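Long-range contacts in FLAP endonuclease-1 protein (Methanocaldococcus jannaschii, PDB 1A76), which cuts the 5' flaps left by displacement synthesis at Okazaki fragments, acting as a magnesium-dependent structure-specific endonuclease and 5'-3' exonuclease in DNA replication and repair: residues D27-L32 with W77-G81; W167-D173 with R183-T189; V61-I66 with L138-I144; Q34-S38 with L188-K192. All coordinates share one frame; numbering follows the deposited sequence.

Contact 1: residues D27-L32 with W77-G81; sequences DGMNAL and WVFDG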
# COMPACT_ATOMS: atom_id res chain seq x y z
N ASP A 27 -1.82 -3.65 1.82
CA ASP A 27 -0.77 -2.72 1.40
C ASP A 27 -0.73 -1.67 2.51
O ASP A 27 -1.55 -0.74 2.54
CB ASP A 27 -1.12 -2.07 0.07
CG ASP A 27 -0.06 -1.09 -0.39
OD1 ASP A 27 0.61 -0.48 0.47
OD2 ASP A 27 0.11 -0.93 -1.61
N GLY A 28 0.21 -1.85 3.44
CA GLY A 28 0.36 -0.98 4.59
C GLY A 28 0.44 0.51 4.37
O GLY A 28 -0.33 1.26 4.96
N MET A 29 1.37 0.96 3.54
CA MET A 29 1.51 2.39 3.31
C MET A 29 0.29 2.95 2.62
O MET A 29 -0.13 4.06 2.92
CB MET A 29 2.77 2.68 2.49
CG MET A 29 4.03 2.30 3.23
SD MET A 29 4.30 3.33 4.69
CE MET A 29 3.75 2.23 5.94
N ASN A 30 -0.30 2.18 1.72
CA ASN A 30 -1.49 2.67 1.04
C ASN A 30 -2.59 2.88 2.07
O ASN A 30 -3.32 3.87 2.01
CB ASN A 30 -1.98 1.68 -0.02
CG ASN A 30 -3.07 2.28 -0.88
OD1 ASN A 30 -4.25 2.09 -0.63
ND2 ASN A 30 -2.67 3.05 -1.89
N ALA A 31 -2.69 1.93 2.99
CA ALA A 31 -3.70 1.97 4.05
C ALA A 31 -3.49 3.17 4.97
O ALA A 31 -4.43 3.89 5.30
CB ALA A 31 -3.66 0.67 4.85
N LEU A 32 -2.25 3.38 5.39
CA LEU A 32 -1.90 4.49 6.27
C LEU A 32 -2.23 5.85 5.69
O LEU A 32 -2.76 6.71 6.39
CB LEU A 32 -0.42 4.43 6.62
CG LEU A 32 -0.12 3.72 7.96
CD1 LEU A 32 -1.28 2.83 8.39
CD2 LEU A 32 1.14 2.92 7.82
N TRP A 77 -0.30 -7.42 7.50
CA TRP A 77 0.12 -6.10 7.05
C TRP A 77 1.48 -6.14 6.37
O TRP A 77 2.42 -6.77 6.85
CB TRP A 77 0.14 -5.14 8.24
CG TRP A 77 -1.22 -4.71 8.67
CD1 TRP A 77 -2.17 -5.47 9.31
CD2 TRP A 77 -1.82 -3.42 8.47
NE1 TRP A 77 -3.31 -4.73 9.50
CE2 TRP A 77 -3.12 -3.47 9.00
CE3 TRP A 77 -1.37 -2.23 7.88
CZ2 TRP A 77 -3.99 -2.37 8.97
CZ3 TRP A 77 -2.24 -1.14 7.85
CH2 TRP A 77 -3.53 -1.22 8.39
N VAL A 78 1.57 -5.47 5.23
CA VAL A 78 2.82 -5.42 4.48
C VAL A 78 3.33 -4.00 4.38
O VAL A 78 2.67 -3.11 3.83
CB VAL A 78 2.64 -6.01 3.07
CG1 VAL A 78 3.99 -6.18 2.42
CG2 VAL A 78 1.94 -7.34 3.14
N PHE A 79 4.54 -3.79 4.90
CA PHE A 79 5.14 -2.48 4.87
C PHE A 79 6.27 -2.40 3.86
O PHE A 79 6.76 -3.42 3.39
CB PHE A 79 5.61 -2.11 6.28
CG PHE A 79 4.47 -1.92 7.25
CD1 PHE A 79 3.82 -0.68 7.35
CD2 PHE A 79 4.03 -2.98 8.04
CE1 PHE A 79 2.75 -0.50 8.22
CE2 PHE A 79 2.95 -2.81 8.92
CZ PHE A 79 2.31 -1.58 9.01
N ASP A 80 6.65 -1.17 3.50
CA ASP A 80 7.69 -0.94 2.50
C ASP A 80 9.09 -1.20 3.04
O ASP A 80 9.99 -1.59 2.29
CB ASP A 80 7.64 0.52 2.01
CG ASP A 80 6.55 0.76 0.99
OD1 ASP A 80 5.97 -0.20 0.47
OD2 ASP A 80 6.26 1.94 0.70
N GLY A 81 9.28 -0.99 4.34
CA GLY A 81 10.61 -1.15 4.88
C GLY A 81 11.31 0.11 4.37
O GLY A 81 12.17 0.06 3.50
O HOH W 1 3.42 -0.28 -0.51
O HOH W 2 3.47 -1.05 2.36
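Gly28 is hydrogen-bonded to Val78 at the point where strand 23-27 gives way to helix 28-38: Gly28 N donates to Val78 O over 2.8 Å, bent to 139° at the hydrogen. The bond is part of the parallel pairing of Asp27 with Val78. A side chain on Gly28 would run into that same carbonyl oxygen, and its absence lets the Gly28 CA come within 3.9 Å of Trp77 CE3. Packing is close here. Ala31 brings only a methyl to the indole, its CB 3.8 Å from Trp77 CZ3. Leu32 CD2 and Met29 CE both meet the edge of the Phe79 ring, near its plane; Met29, an unbranched and flexible chain, reaches it by bending at chi2 (-66°) and again at chi3.

Beyond Met29 the contact turns loose and wet. The carboxylates of Asp27 and Asp80 do not touch, their OD1 atoms standing 5.4 Å apart, and one water lies 3.0 Å from Asp27 OD1 and 2.7 Å from Asp80 OD1. A second water accepts from Met29 N and lies 2.7 Å from Val78 O. Each acid is also steadied by backbone: Asp80 OD1 accepts from Gly153 N, while Asp27, the N-cap of the helix, accepts from Asn30 N above its carboxylate plane. Aspartate suits both places, being short and rich in acceptors. Asp27 and Asp80 are predicted ligands of the first magnesium, with Glu152 and Glu154 beside them and a manganese whose nearest approach to the Asp80 side chain is about 4 Å: the acidic metal site at the C-terminal ends of parallel strands in a PIN-like nuclease domain.

Contact 2: residues W167-D173 with R183-T189; sequences WAVVSQD and RVVRNLT
Arg183 lays its guanidinium flat on the indole of Trp167, the two planes only 8° apart and their centres separated by 4.0 Å. The cation sits off-centre above the five-membered ring, while Arg183 CD lies over the face of the six-membered ring as a CH-pi contact, 3.7 Å from its centroid. A bend at chi3 (-132°) turns the end of the chain onto the indole and brings NH1 within 2.8 Å of Trp167 O, where it donates to a lone pair in the carbonyl plane. Arginine suits the place because it joins a flat cation, able to stack, to N-H donors at its rim; a leucine here would probably leave Trp167 O without this donor and the indole without its stacked cover.

From there the strands run parallel. Val169 N donates to Arg183 O, Val185 N to Val169 O, and Ser171 N, more distantly at 3.3 Å, to Val185 O. Beta-branched valines fit such extended backbone: Val169 and Val184 lie on one face of the sheet, Val170 and Val185 on the other, where Val170 CG2 meets Leu188 CD1 at 3.8 Å. At the end of its strand, Arg186 reaches across to the opposite backbone, its NH1 hydrogen-bonded to Gln172 O 2.9 Å away and nearly in the guanidinium plane, while NE forms a salt bridge with Glu196. Ser171 OG accepts from Asp173 N in an ST turn. Asp173, a predicted ligand of the second magnesium, follows the C-terminal end of a parallel strand, the usual place for the acids of a PIN-like nuclease.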
# COMPACT_ATOMS: atom_id res chain seq x y z
N TRP A 167 -5.62 -14.58 -0.24
CA TRP A 167 -6.56 -14.54 -1.35
C TRP A 167 -6.45 -13.29 -2.23
O TRP A 167 -6.69 -13.34 -3.44
CB TRP A 167 -7.98 -14.63 -0.80
CG TRP A 167 -9.02 -14.85 -1.84
CD1 TRP A 167 -9.18 -15.96 -2.63
CD2 TRP A 167 -10.09 -13.96 -2.17
NE1 TRP A 167 -10.29 -15.80 -3.44
CE2 TRP A 167 -10.86 -14.59 -3.17
CE3 TRP A 167 -10.46 -12.69 -1.72
CZ2 TRP A 167 -11.99 -13.99 -3.73
CZ3 TRP A 167 -11.58 -12.09 -2.27
CH2 TRP A 167 -12.34 -12.74 -3.26
N ALA A 168 -6.10 -12.17 -1.61
CA ALA A 168 -5.99 -10.92 -2.34
C ALA A 168 -5.16 -9.88 -1.62
O ALA A 168 -4.79 -10.03 -0.44
CB ALA A 168 -7.39 -10.36 -2.62
N VAL A 169 -4.88 -8.81 -2.36
CA VAL A 169 -4.15 -7.67 -1.82
C VAL A 169 -5.20 -6.60 -1.54
O VAL A 169 -6.05 -6.32 -2.38
CB VAL A 169 -3.11 -7.14 -2.86
CG1 VAL A 169 -2.57 -5.78 -2.42
CG2 VAL A 169 -1.99 -8.16 -3.03
N VAL A 170 -5.16 -6.03 -0.35
CA VAL A 170 -6.08 -4.96 -0.00
C VAL A 170 -5.37 -3.63 -0.26
O VAL A 170 -4.27 -3.39 0.24
CB VAL A 170 -6.51 -5.07 1.47
CG1 VAL A 170 -7.25 -3.80 1.90
CG2 VAL A 170 -7.39 -6.29 1.65
N SER A 171 -5.99 -2.79 -1.08
CA SER A 171 -5.42 -1.49 -1.41
C SER A 171 -6.43 -0.64 -2.18
O SER A 171 -7.41 -1.16 -2.69
CB SER A 171 -4.16 -1.69 -2.28
OG SER A 171 -3.64 -0.43 -2.68
N GLN A 172 -6.19 0.67 -2.24
CA GLN A 172 -7.08 1.57 -2.97
C GLN A 172 -6.58 1.74 -4.41
O GLN A 172 -7.30 2.24 -5.28
CB GLN A 172 -7.14 2.93 -2.29
CG GLN A 172 -7.89 2.91 -0.97
CD GLN A 172 -9.30 2.42 -1.13
OE1 GLN A 172 -10.14 3.11 -1.71
NE2 GLN A 172 -9.58 1.23 -0.63
N ASP A 173 -5.34 1.31 -4.63
CA ASP A 173 -4.69 1.40 -5.93
C ASP A 173 -4.86 0.10 -6.73
O ASP A 173 -5.07 -0.98 -6.16
CB ASP A 173 -3.20 1.69 -5.76
CG ASP A 173 -2.93 3.11 -5.32
OD1 ASP A 173 -3.88 3.92 -5.25
OD2 ASP A 173 -1.76 3.43 -5.04
N ARG A 183 -5.72 -11.08 -7.39
CA ARG A 183 -6.90 -10.35 -6.95
C ARG A 183 -6.54 -9.15 -6.10
O ARG A 183 -5.62 -9.21 -5.29
CB ARG A 183 -7.81 -11.26 -6.13
CG ARG A 183 -8.75 -12.14 -6.91
CD ARG A 183 -9.44 -13.12 -5.97
NE ARG A 183 -9.39 -14.47 -6.53
CZ ARG A 183 -8.40 -15.33 -6.31
NH1 ARG A 183 -7.38 -15.01 -5.52
NH2 ARG A 183 -8.45 -16.53 -6.86
N VAL A 184 -7.31 -8.08 -6.27
CA VAL A 184 -7.15 -6.86 -5.50
C VAL A 184 -8.55 -6.53 -4.98
O VAL A 184 -9.54 -6.72 -5.69
CB VAL A 184 -6.64 -5.67 -6.37
CG1 VAL A 184 -6.83 -4.35 -5.62
CG2 VAL A 184 -5.17 -5.88 -6.72
N VAL A 185 -8.64 -6.07 -3.74
CA VAL A 185 -9.93 -5.68 -3.19
C VAL A 185 -9.78 -4.26 -2.65
O VAL A 185 -8.94 -4.01 -1.80
CB VAL A 185 -10.39 -6.59 -2.06
CG1 VAL A 185 -11.77 -6.13 -1.57
CG2 VAL A 185 -10.46 -8.04 -2.53
N ARG A 186 -10.59 -3.35 -3.19
CA ARG A 186 -10.57 -1.95 -2.79
C ARG A 186 -11.76 -1.62 -1.89
O ARG A 186 -12.70 -2.42 -1.78
CB ARG A 186 -10.60 -1.06 -4.02
CG ARG A 186 -9.55 -1.42 -5.08
CD ARG A 186 -9.32 -0.22 -5.98
NE ARG A 186 -10.61 0.35 -6.32
CZ ARG A 186 -10.99 1.60 -6.09
NH1 ARG A 186 -10.19 2.46 -5.51
NH2 ARG A 186 -12.22 1.96 -6.42
N ASN A 187 -11.69 -0.45 -1.26
CA ASN A 187 -12.72 0.06 -0.35
C ASN A 187 -12.99 -0.71 0.93
O ASN A 187 -14.14 -0.86 1.34
CB ASN A 187 -14.03 0.26 -1.09
CG ASN A 187 -13.87 1.18 -2.26
OD1 ASN A 187 -13.08 2.12 -2.21
ND2 ASN A 187 -14.60 0.92 -3.33
N LEU A 188 -11.92 -1.20 1.56
CA LEU A 188 -12.05 -1.87 2.84
C LEU A 188 -11.45 -0.90 3.86
O LEU A 188 -11.97 -0.75 4.96
CB LEU A 188 -11.30 -3.21 2.87
CG LEU A 188 -11.95 -4.41 2.16
CD1 LEU A 188 -11.10 -5.66 2.36
CD2 LEU A 188 -13.36 -4.65 2.71
N THR A 189 -10.36 -0.22 3.47
CA THR A 189 -9.70 0.74 4.36
C THR A 189 -10.47 2.07 4.44
O THR A 189 -10.23 2.90 5.33
CB THR A 189 -8.24 1.03 3.91
OG1 THR A 189 -8.22 1.41 2.53
CG2 THR A 189 -7.38 -0.21 4.10

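Contact 3: residues V61-I66 with L138-I144; sequences VFYKTI and LLSLMGI
Val61 and Leu139 mark the closest backbone approach of two helices; the axes of segments 61-66 and 138-142 pass 10.8 Å apart at a signed crossing angle of -43°. No hydrogen bond joins them, and the interface is made by side chains. Val61 CG1 lodges between two leucines, 3.6 Å from Leu139 CD2 and 3.8 Å from Leu138 CD2; with CG1 anti to the backbone N (chi1 170°), this branch is the one turned on them.

Further along, Met142 is a knob in a hole formed by Val61, Phe62, Thr65 and Ile66, the knobs-into-holes packing of helix against helix. Its unbranched chain bends at chi3 (63°), placing CE 3.9 Å from Thr65 CB and near Phe62 O. The sulfur comes to the edge of the Phe62 ring, 5.1 Å from its centroid and 3.8 Å from Phe62 CD1, a Met-aromatic contact. The helix carrying Met142 ends directly afterwards in a Schellman motif, where Gly143 takes the positive phi that a residue without a side chain adopts easily; Gly143 N bonds back to Ser140 O and Ile144 N to Leu139 O.

That turn brings Ile144 round to face Thr65, and the two meet tip to tip, Ile144 CG1 lying 3.8 Å from Thr65 CG2. Threonine can afford this apolar contact because its hydroxyl is turned back to its own helix, where Thr65 OG1 donates to Val61 O, an acceptor also used by Thr65 N, and also forms a weak hydrogen bond with Trp77 NE1. Phe62 continues onto helices 283-292 and 298-315.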
# COMPACT_ATOMS: atom_id res chain seq x y z
N VAL A 61 -5.60 1.63 11.96
CA VAL A 61 -4.91 0.36 12.16
C VAL A 61 -5.66 -0.52 13.17
O VAL A 61 -5.93 -1.70 12.93
CB VAL A 61 -3.46 0.61 12.66
CG1 VAL A 61 -2.81 -0.69 13.11
CG2 VAL A 61 -2.65 1.26 11.56
N PHE A 62 -5.99 0.08 14.30
CA PHE A 62 -6.68 -0.62 15.38
C PHE A 62 -8.09 -1.04 15.01
O PHE A 62 -8.38 -2.24 14.91
CB PHE A 62 -6.71 0.28 16.62
CG PHE A 62 -7.29 -0.38 17.85
CD1 PHE A 62 -6.63 -1.45 18.45
CD2 PHE A 62 -8.49 0.08 18.40
CE1 PHE A 62 -7.16 -2.05 19.59
CE2 PHE A 62 -9.03 -0.52 19.54
CZ PHE A 62 -8.36 -1.59 20.14
N TYR A 63 -8.97 -0.07 14.80
CA TYR A 63 -10.37 -0.32 14.48
C TYR A 63 -10.64 -1.01 13.15
O TYR A 63 -11.53 -1.87 13.08
CB TYR A 63 -11.17 0.99 14.54
CG TYR A 63 -11.26 1.54 15.95
CD1 TYR A 63 -12.00 0.87 16.93
CD2 TYR A 63 -10.56 2.68 16.32
CE1 TYR A 63 -12.02 1.32 18.24
CE2 TYR A 63 -10.58 3.14 17.64
CZ TYR A 63 -11.31 2.45 18.59
OH TYR A 63 -11.30 2.86 19.89
N LYS A 64 -9.90 -0.63 12.11
CA LYS A 64 -10.09 -1.24 10.80
C LYS A 64 -9.69 -2.70 10.84
O LYS A 64 -10.39 -3.56 10.31
CB LYS A 64 -9.27 -0.53 9.72
CG LYS A 64 -9.98 -0.34 8.40
CD LYS A 64 -11.24 0.50 8.57
CE LYS A 64 -12.44 -0.17 7.90
NZ LYS A 64 -13.36 0.82 7.27
N THR A 65 -8.56 -3.00 11.48
CA THR A 65 -8.10 -4.38 11.58
C THR A 65 -9.09 -5.26 12.36
O THR A 65 -9.35 -6.40 11.97
CB THR A 65 -6.70 -4.46 12.26
OG1 THR A 65 -5.73 -3.76 11.46
CG2 THR A 65 -6.25 -5.91 12.40
N ILE A 66 -9.65 -4.73 13.46
CA ILE A 66 -10.61 -5.50 14.25
C ILE A 66 -11.90 -5.70 13.44
O ILE A 66 -12.50 -6.77 13.46
CB ILE A 66 -10.95 -4.79 15.60
CG1 ILE A 66 -9.74 -4.84 16.53
CG2 ILE A 66 -12.12 -5.50 16.30
CD1 ILE A 66 -9.90 -4.03 17.83
N LEU A 138 2.04 -1.01 17.23
CA LEU A 138 0.65 -1.22 17.60
C LEU A 138 0.17 -2.58 17.09
O LEU A 138 -0.55 -3.30 17.79
CB LEU A 138 -0.22 -0.09 17.02
CG LEU A 138 -1.74 -0.22 17.17
CD1 LEU A 138 -2.12 -0.30 18.64
CD2 LEU A 138 -2.44 0.96 16.49
N LEU A 139 0.57 -2.94 15.88
CA LEU A 139 0.15 -4.21 15.31
C LEU A 139 0.73 -5.36 16.13
O LEU A 139 0.07 -6.37 16.34
CB LEU A 139 0.62 -4.32 13.86
CG LEU A 139 -0.20 -3.49 12.86
CD1 LEU A 139 0.52 -3.52 11.51
CD2 LEU A 139 -1.61 -4.05 12.73
N SER A 140 1.97 -5.19 16.58
CA SER A 140 2.62 -6.22 17.39
C SER A 140 1.85 -6.39 18.69
O SER A 140 1.64 -7.50 19.17
CB SER A 140 4.06 -5.82 17.70
OG SER A 140 4.07 -4.88 18.76
N LEU A 141 1.45 -5.27 19.28
CA LEU A 141 0.69 -5.30 20.52
C LEU A 141 -0.64 -5.99 20.26
O LEU A 141 -1.15 -6.71 21.12
CB LEU A 141 0.45 -3.88 21.04
CG LEU A 141 1.69 -3.19 21.61
CD1 LEU A 141 1.32 -1.78 22.05
CD2 LEU A 141 2.25 -4.02 22.77
N MET A 142 -1.18 -5.78 19.07
CA MET A 142 -2.45 -6.38 18.70
C MET A 142 -2.35 -7.85 18.31
O MET A 142 -3.37 -8.51 18.12
CB MET A 142 -3.08 -5.59 17.55
CG MET A 142 -3.51 -4.18 17.92
SD MET A 142 -4.05 -3.32 16.44
CE MET A 142 -5.46 -4.29 15.95
N GLY A 143 -1.12 -8.34 18.20
CA GLY A 143 -0.89 -9.73 17.84
C GLY A 143 -1.12 -9.99 16.36
O GLY A 143 -1.27 -11.15 15.94
N ILE A 144 -1.16 -8.90 15.60
CA ILE A 144 -1.40 -8.96 14.15
C ILE A 144 -0.06 -8.97 13.42
O ILE A 144 0.75 -8.05 13.57
CB ILE A 144 -2.21 -7.73 13.65
CG1 ILE A 144 -3.47 -7.52 14.51
CG2 ILE A 144 -2.54 -7.90 12.17
CD1 ILE A 144 -4.40 -8.72 14.58

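Contact 4: residues Q34-S38 with L188-K192; sequences QFLTS and LTTTK
Gln34 lays the middle of its side chain against Thr190, with CG and CD each 3.3 Å from Thr190 OG1, the two side chains coming from opposite directions. CG lies anti to the backbone N (chi1 -170°), which carries the chain out from helix 28-38, and a bend at chi2 (54°) lays CG and CD beside Thr190 OG1. Gln34 CG also passes 3.6 Å from Thr189 OG1. The closest approach, that of the amide nitrogen to the Thr190 methyl, is too short to be trusted. An alanine here removes CG and the amide, and would probably open a gap beside Thr190 OG1 and leave Thr189 OG1 without its neighbouring methylene.

One helical position further on, Phe35 turns the edge of its ring to Thr189 O, with CE1 3.5 Å away and the oxygen near the ring plane; the electropositive rim of a phenyl ring tolerates such an acceptor. The ring continues onto Val61 and Lys64 of helix 56-70.

Ser38 closes the contact through a water, which donates to Ser38 OG at 2.7 Å and to Thr189 O at 2.6 Å. The hydroxyl in turn donates to Gln34 O at 2.7 Å. That carbonyl takes Ser38 N as well, from the opposite face of its plane, a double grip that a small hydroxyl side chain can supply.

No hydrogen bond passes directly between residues 34-38 and 188-192. With van der Waals contact, one ring edge and a bridging water as its means, the joint probably depends more on fit than on polar pairing.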
# COMPACT_ATOMS: atom_id res chain seq x y z
N GLN A 34 -4.37 6.39 3.40
CA GLN A 34 -5.83 6.40 3.32
C GLN A 34 -6.47 6.84 4.63
O GLN A 34 -7.40 7.64 4.63
CB GLN A 34 -6.35 5.02 2.92
CG GLN A 34 -7.83 4.98 2.58
CD GLN A 34 -8.20 5.99 1.51
OE1 GLN A 34 -7.63 6.00 0.41
NE2 GLN A 34 -9.16 6.86 1.82
N PHE A 35 -5.97 6.31 5.75
CA PHE A 35 -6.49 6.66 7.08
C PHE A 35 -6.26 8.13 7.36
O PHE A 35 -7.11 8.81 7.92
CB PHE A 35 -5.79 5.85 8.19
CG PHE A 35 -6.08 4.36 8.15
CD1 PHE A 35 -7.23 3.87 7.54
CD2 PHE A 35 -5.16 3.45 8.69
CE1 PHE A 35 -7.46 2.49 7.48
CE2 PHE A 35 -5.38 2.08 8.63
CZ PHE A 35 -6.53 1.59 8.02
N LEU A 36 -5.08 8.61 6.98
CA LEU A 36 -4.70 10.00 7.20
C LEU A 36 -5.61 10.96 6.46
O LEU A 36 -5.92 12.03 6.99
CB LEU A 36 -3.24 10.23 6.76
CG LEU A 36 -2.16 9.88 7.79
CD1 LEU A 36 -0.79 9.79 7.13
CD2 LEU A 36 -2.16 10.95 8.87
N THR A 37 -6.03 10.61 5.25
CA THR A 37 -6.88 11.52 4.51
C THR A 37 -8.38 11.36 4.79
O THR A 37 -9.11 12.33 4.63
CB THR A 37 -6.62 11.47 2.95
OG1 THR A 37 -7.80 11.03 2.26
CG2 THR A 37 -5.45 10.58 2.59
N SER A 38 -8.82 10.18 5.24
CA SER A 38 -10.26 9.98 5.51
C SER A 38 -10.68 9.94 6.98
O SER A 38 -11.86 10.13 7.29
CB SER A 38 -10.76 8.72 4.79
OG SER A 38 -10.05 7.56 5.18
N LEU A 188 -11.92 -1.20 1.56
CA LEU A 188 -12.05 -1.87 2.84
C LEU A 188 -11.45 -0.90 3.86
O LEU A 188 -11.97 -0.75 4.96
CB LEU A 188 -11.30 -3.21 2.87
CG LEU A 188 -11.95 -4.41 2.16
CD1 LEU A 188 -11.10 -5.66 2.36
CD2 LEU A 188 -13.36 -4.65 2.71
N THR A 189 -10.36 -0.22 3.47
CA THR A 189 -9.70 0.74 4.36
C THR A 189 -10.47 2.07 4.44
O THR A 189 -10.23 2.90 5.33
CB THR A 189 -8.24 1.03 3.91
OG1 THR A 189 -8.22 1.41 2.53
CG2 THR A 189 -7.38 -0.21 4.10
N THR A 190 -11.38 2.25 3.50
CA THR A 190 -12.27 3.41 3.42
C THR A 190 -13.52 2.78 2.84
O THR A 190 -13.47 2.15 1.79
CB THR A 190 -11.78 4.49 2.45
OG1 THR A 190 -10.82 3.95 1.54
CG2 THR A 190 -11.19 5.64 3.22
N THR A 191 -14.64 2.97 3.52
CA THR A 191 -15.87 2.34 3.09
C THR A 191 -16.94 3.24 2.47
O THR A 191 -18.12 2.89 2.45
CB THR A 191 -16.47 1.59 4.27
OG1 THR A 191 -16.75 2.53 5.31
CG2 THR A 191 -15.47 0.58 4.80
N LYS A 192 -16.52 4.40 1.96
CA LYS A 192 -17.47 5.33 1.33
C LYS A 192 -18.27 4.57 0.28
O LYS A 192 -19.48 4.75 0.15
CB LYS A 192 -16.72 6.49 0.67
CG LYS A 192 -17.59 7.36 -0.20
CD LYS A 192 -18.21 8.50 0.60
CE LYS A 192 -18.30 9.77 -0.22
NZ LYS A 192 -17.77 10.94 0.53
O HOH W 3 -10.46 5.21 6.44

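From the N terminus, helix 28-38 enters contact 1 with its first turns and contact 4 with its last, so the loops these contacts close cross: contact 1 closes at 77-81, after helix 56-70, whereas contact 4 waits until 188-192. Contact 3 opens at 61-66, within the span of contact 1, and closes beyond it at 138-144; it crosses contact 1 and lies wholly inside the span of contact 4. Contact 2 opens later and closes a short loop linking two parallel neighbours of the sheet, finishing on residues shared with contact 4. Contacts 1 and 2 both lie on the central sheet, contact 3 packs helix 56-70 against helix 129-142, and contacts 3 and 4 join N-domain to I-domain.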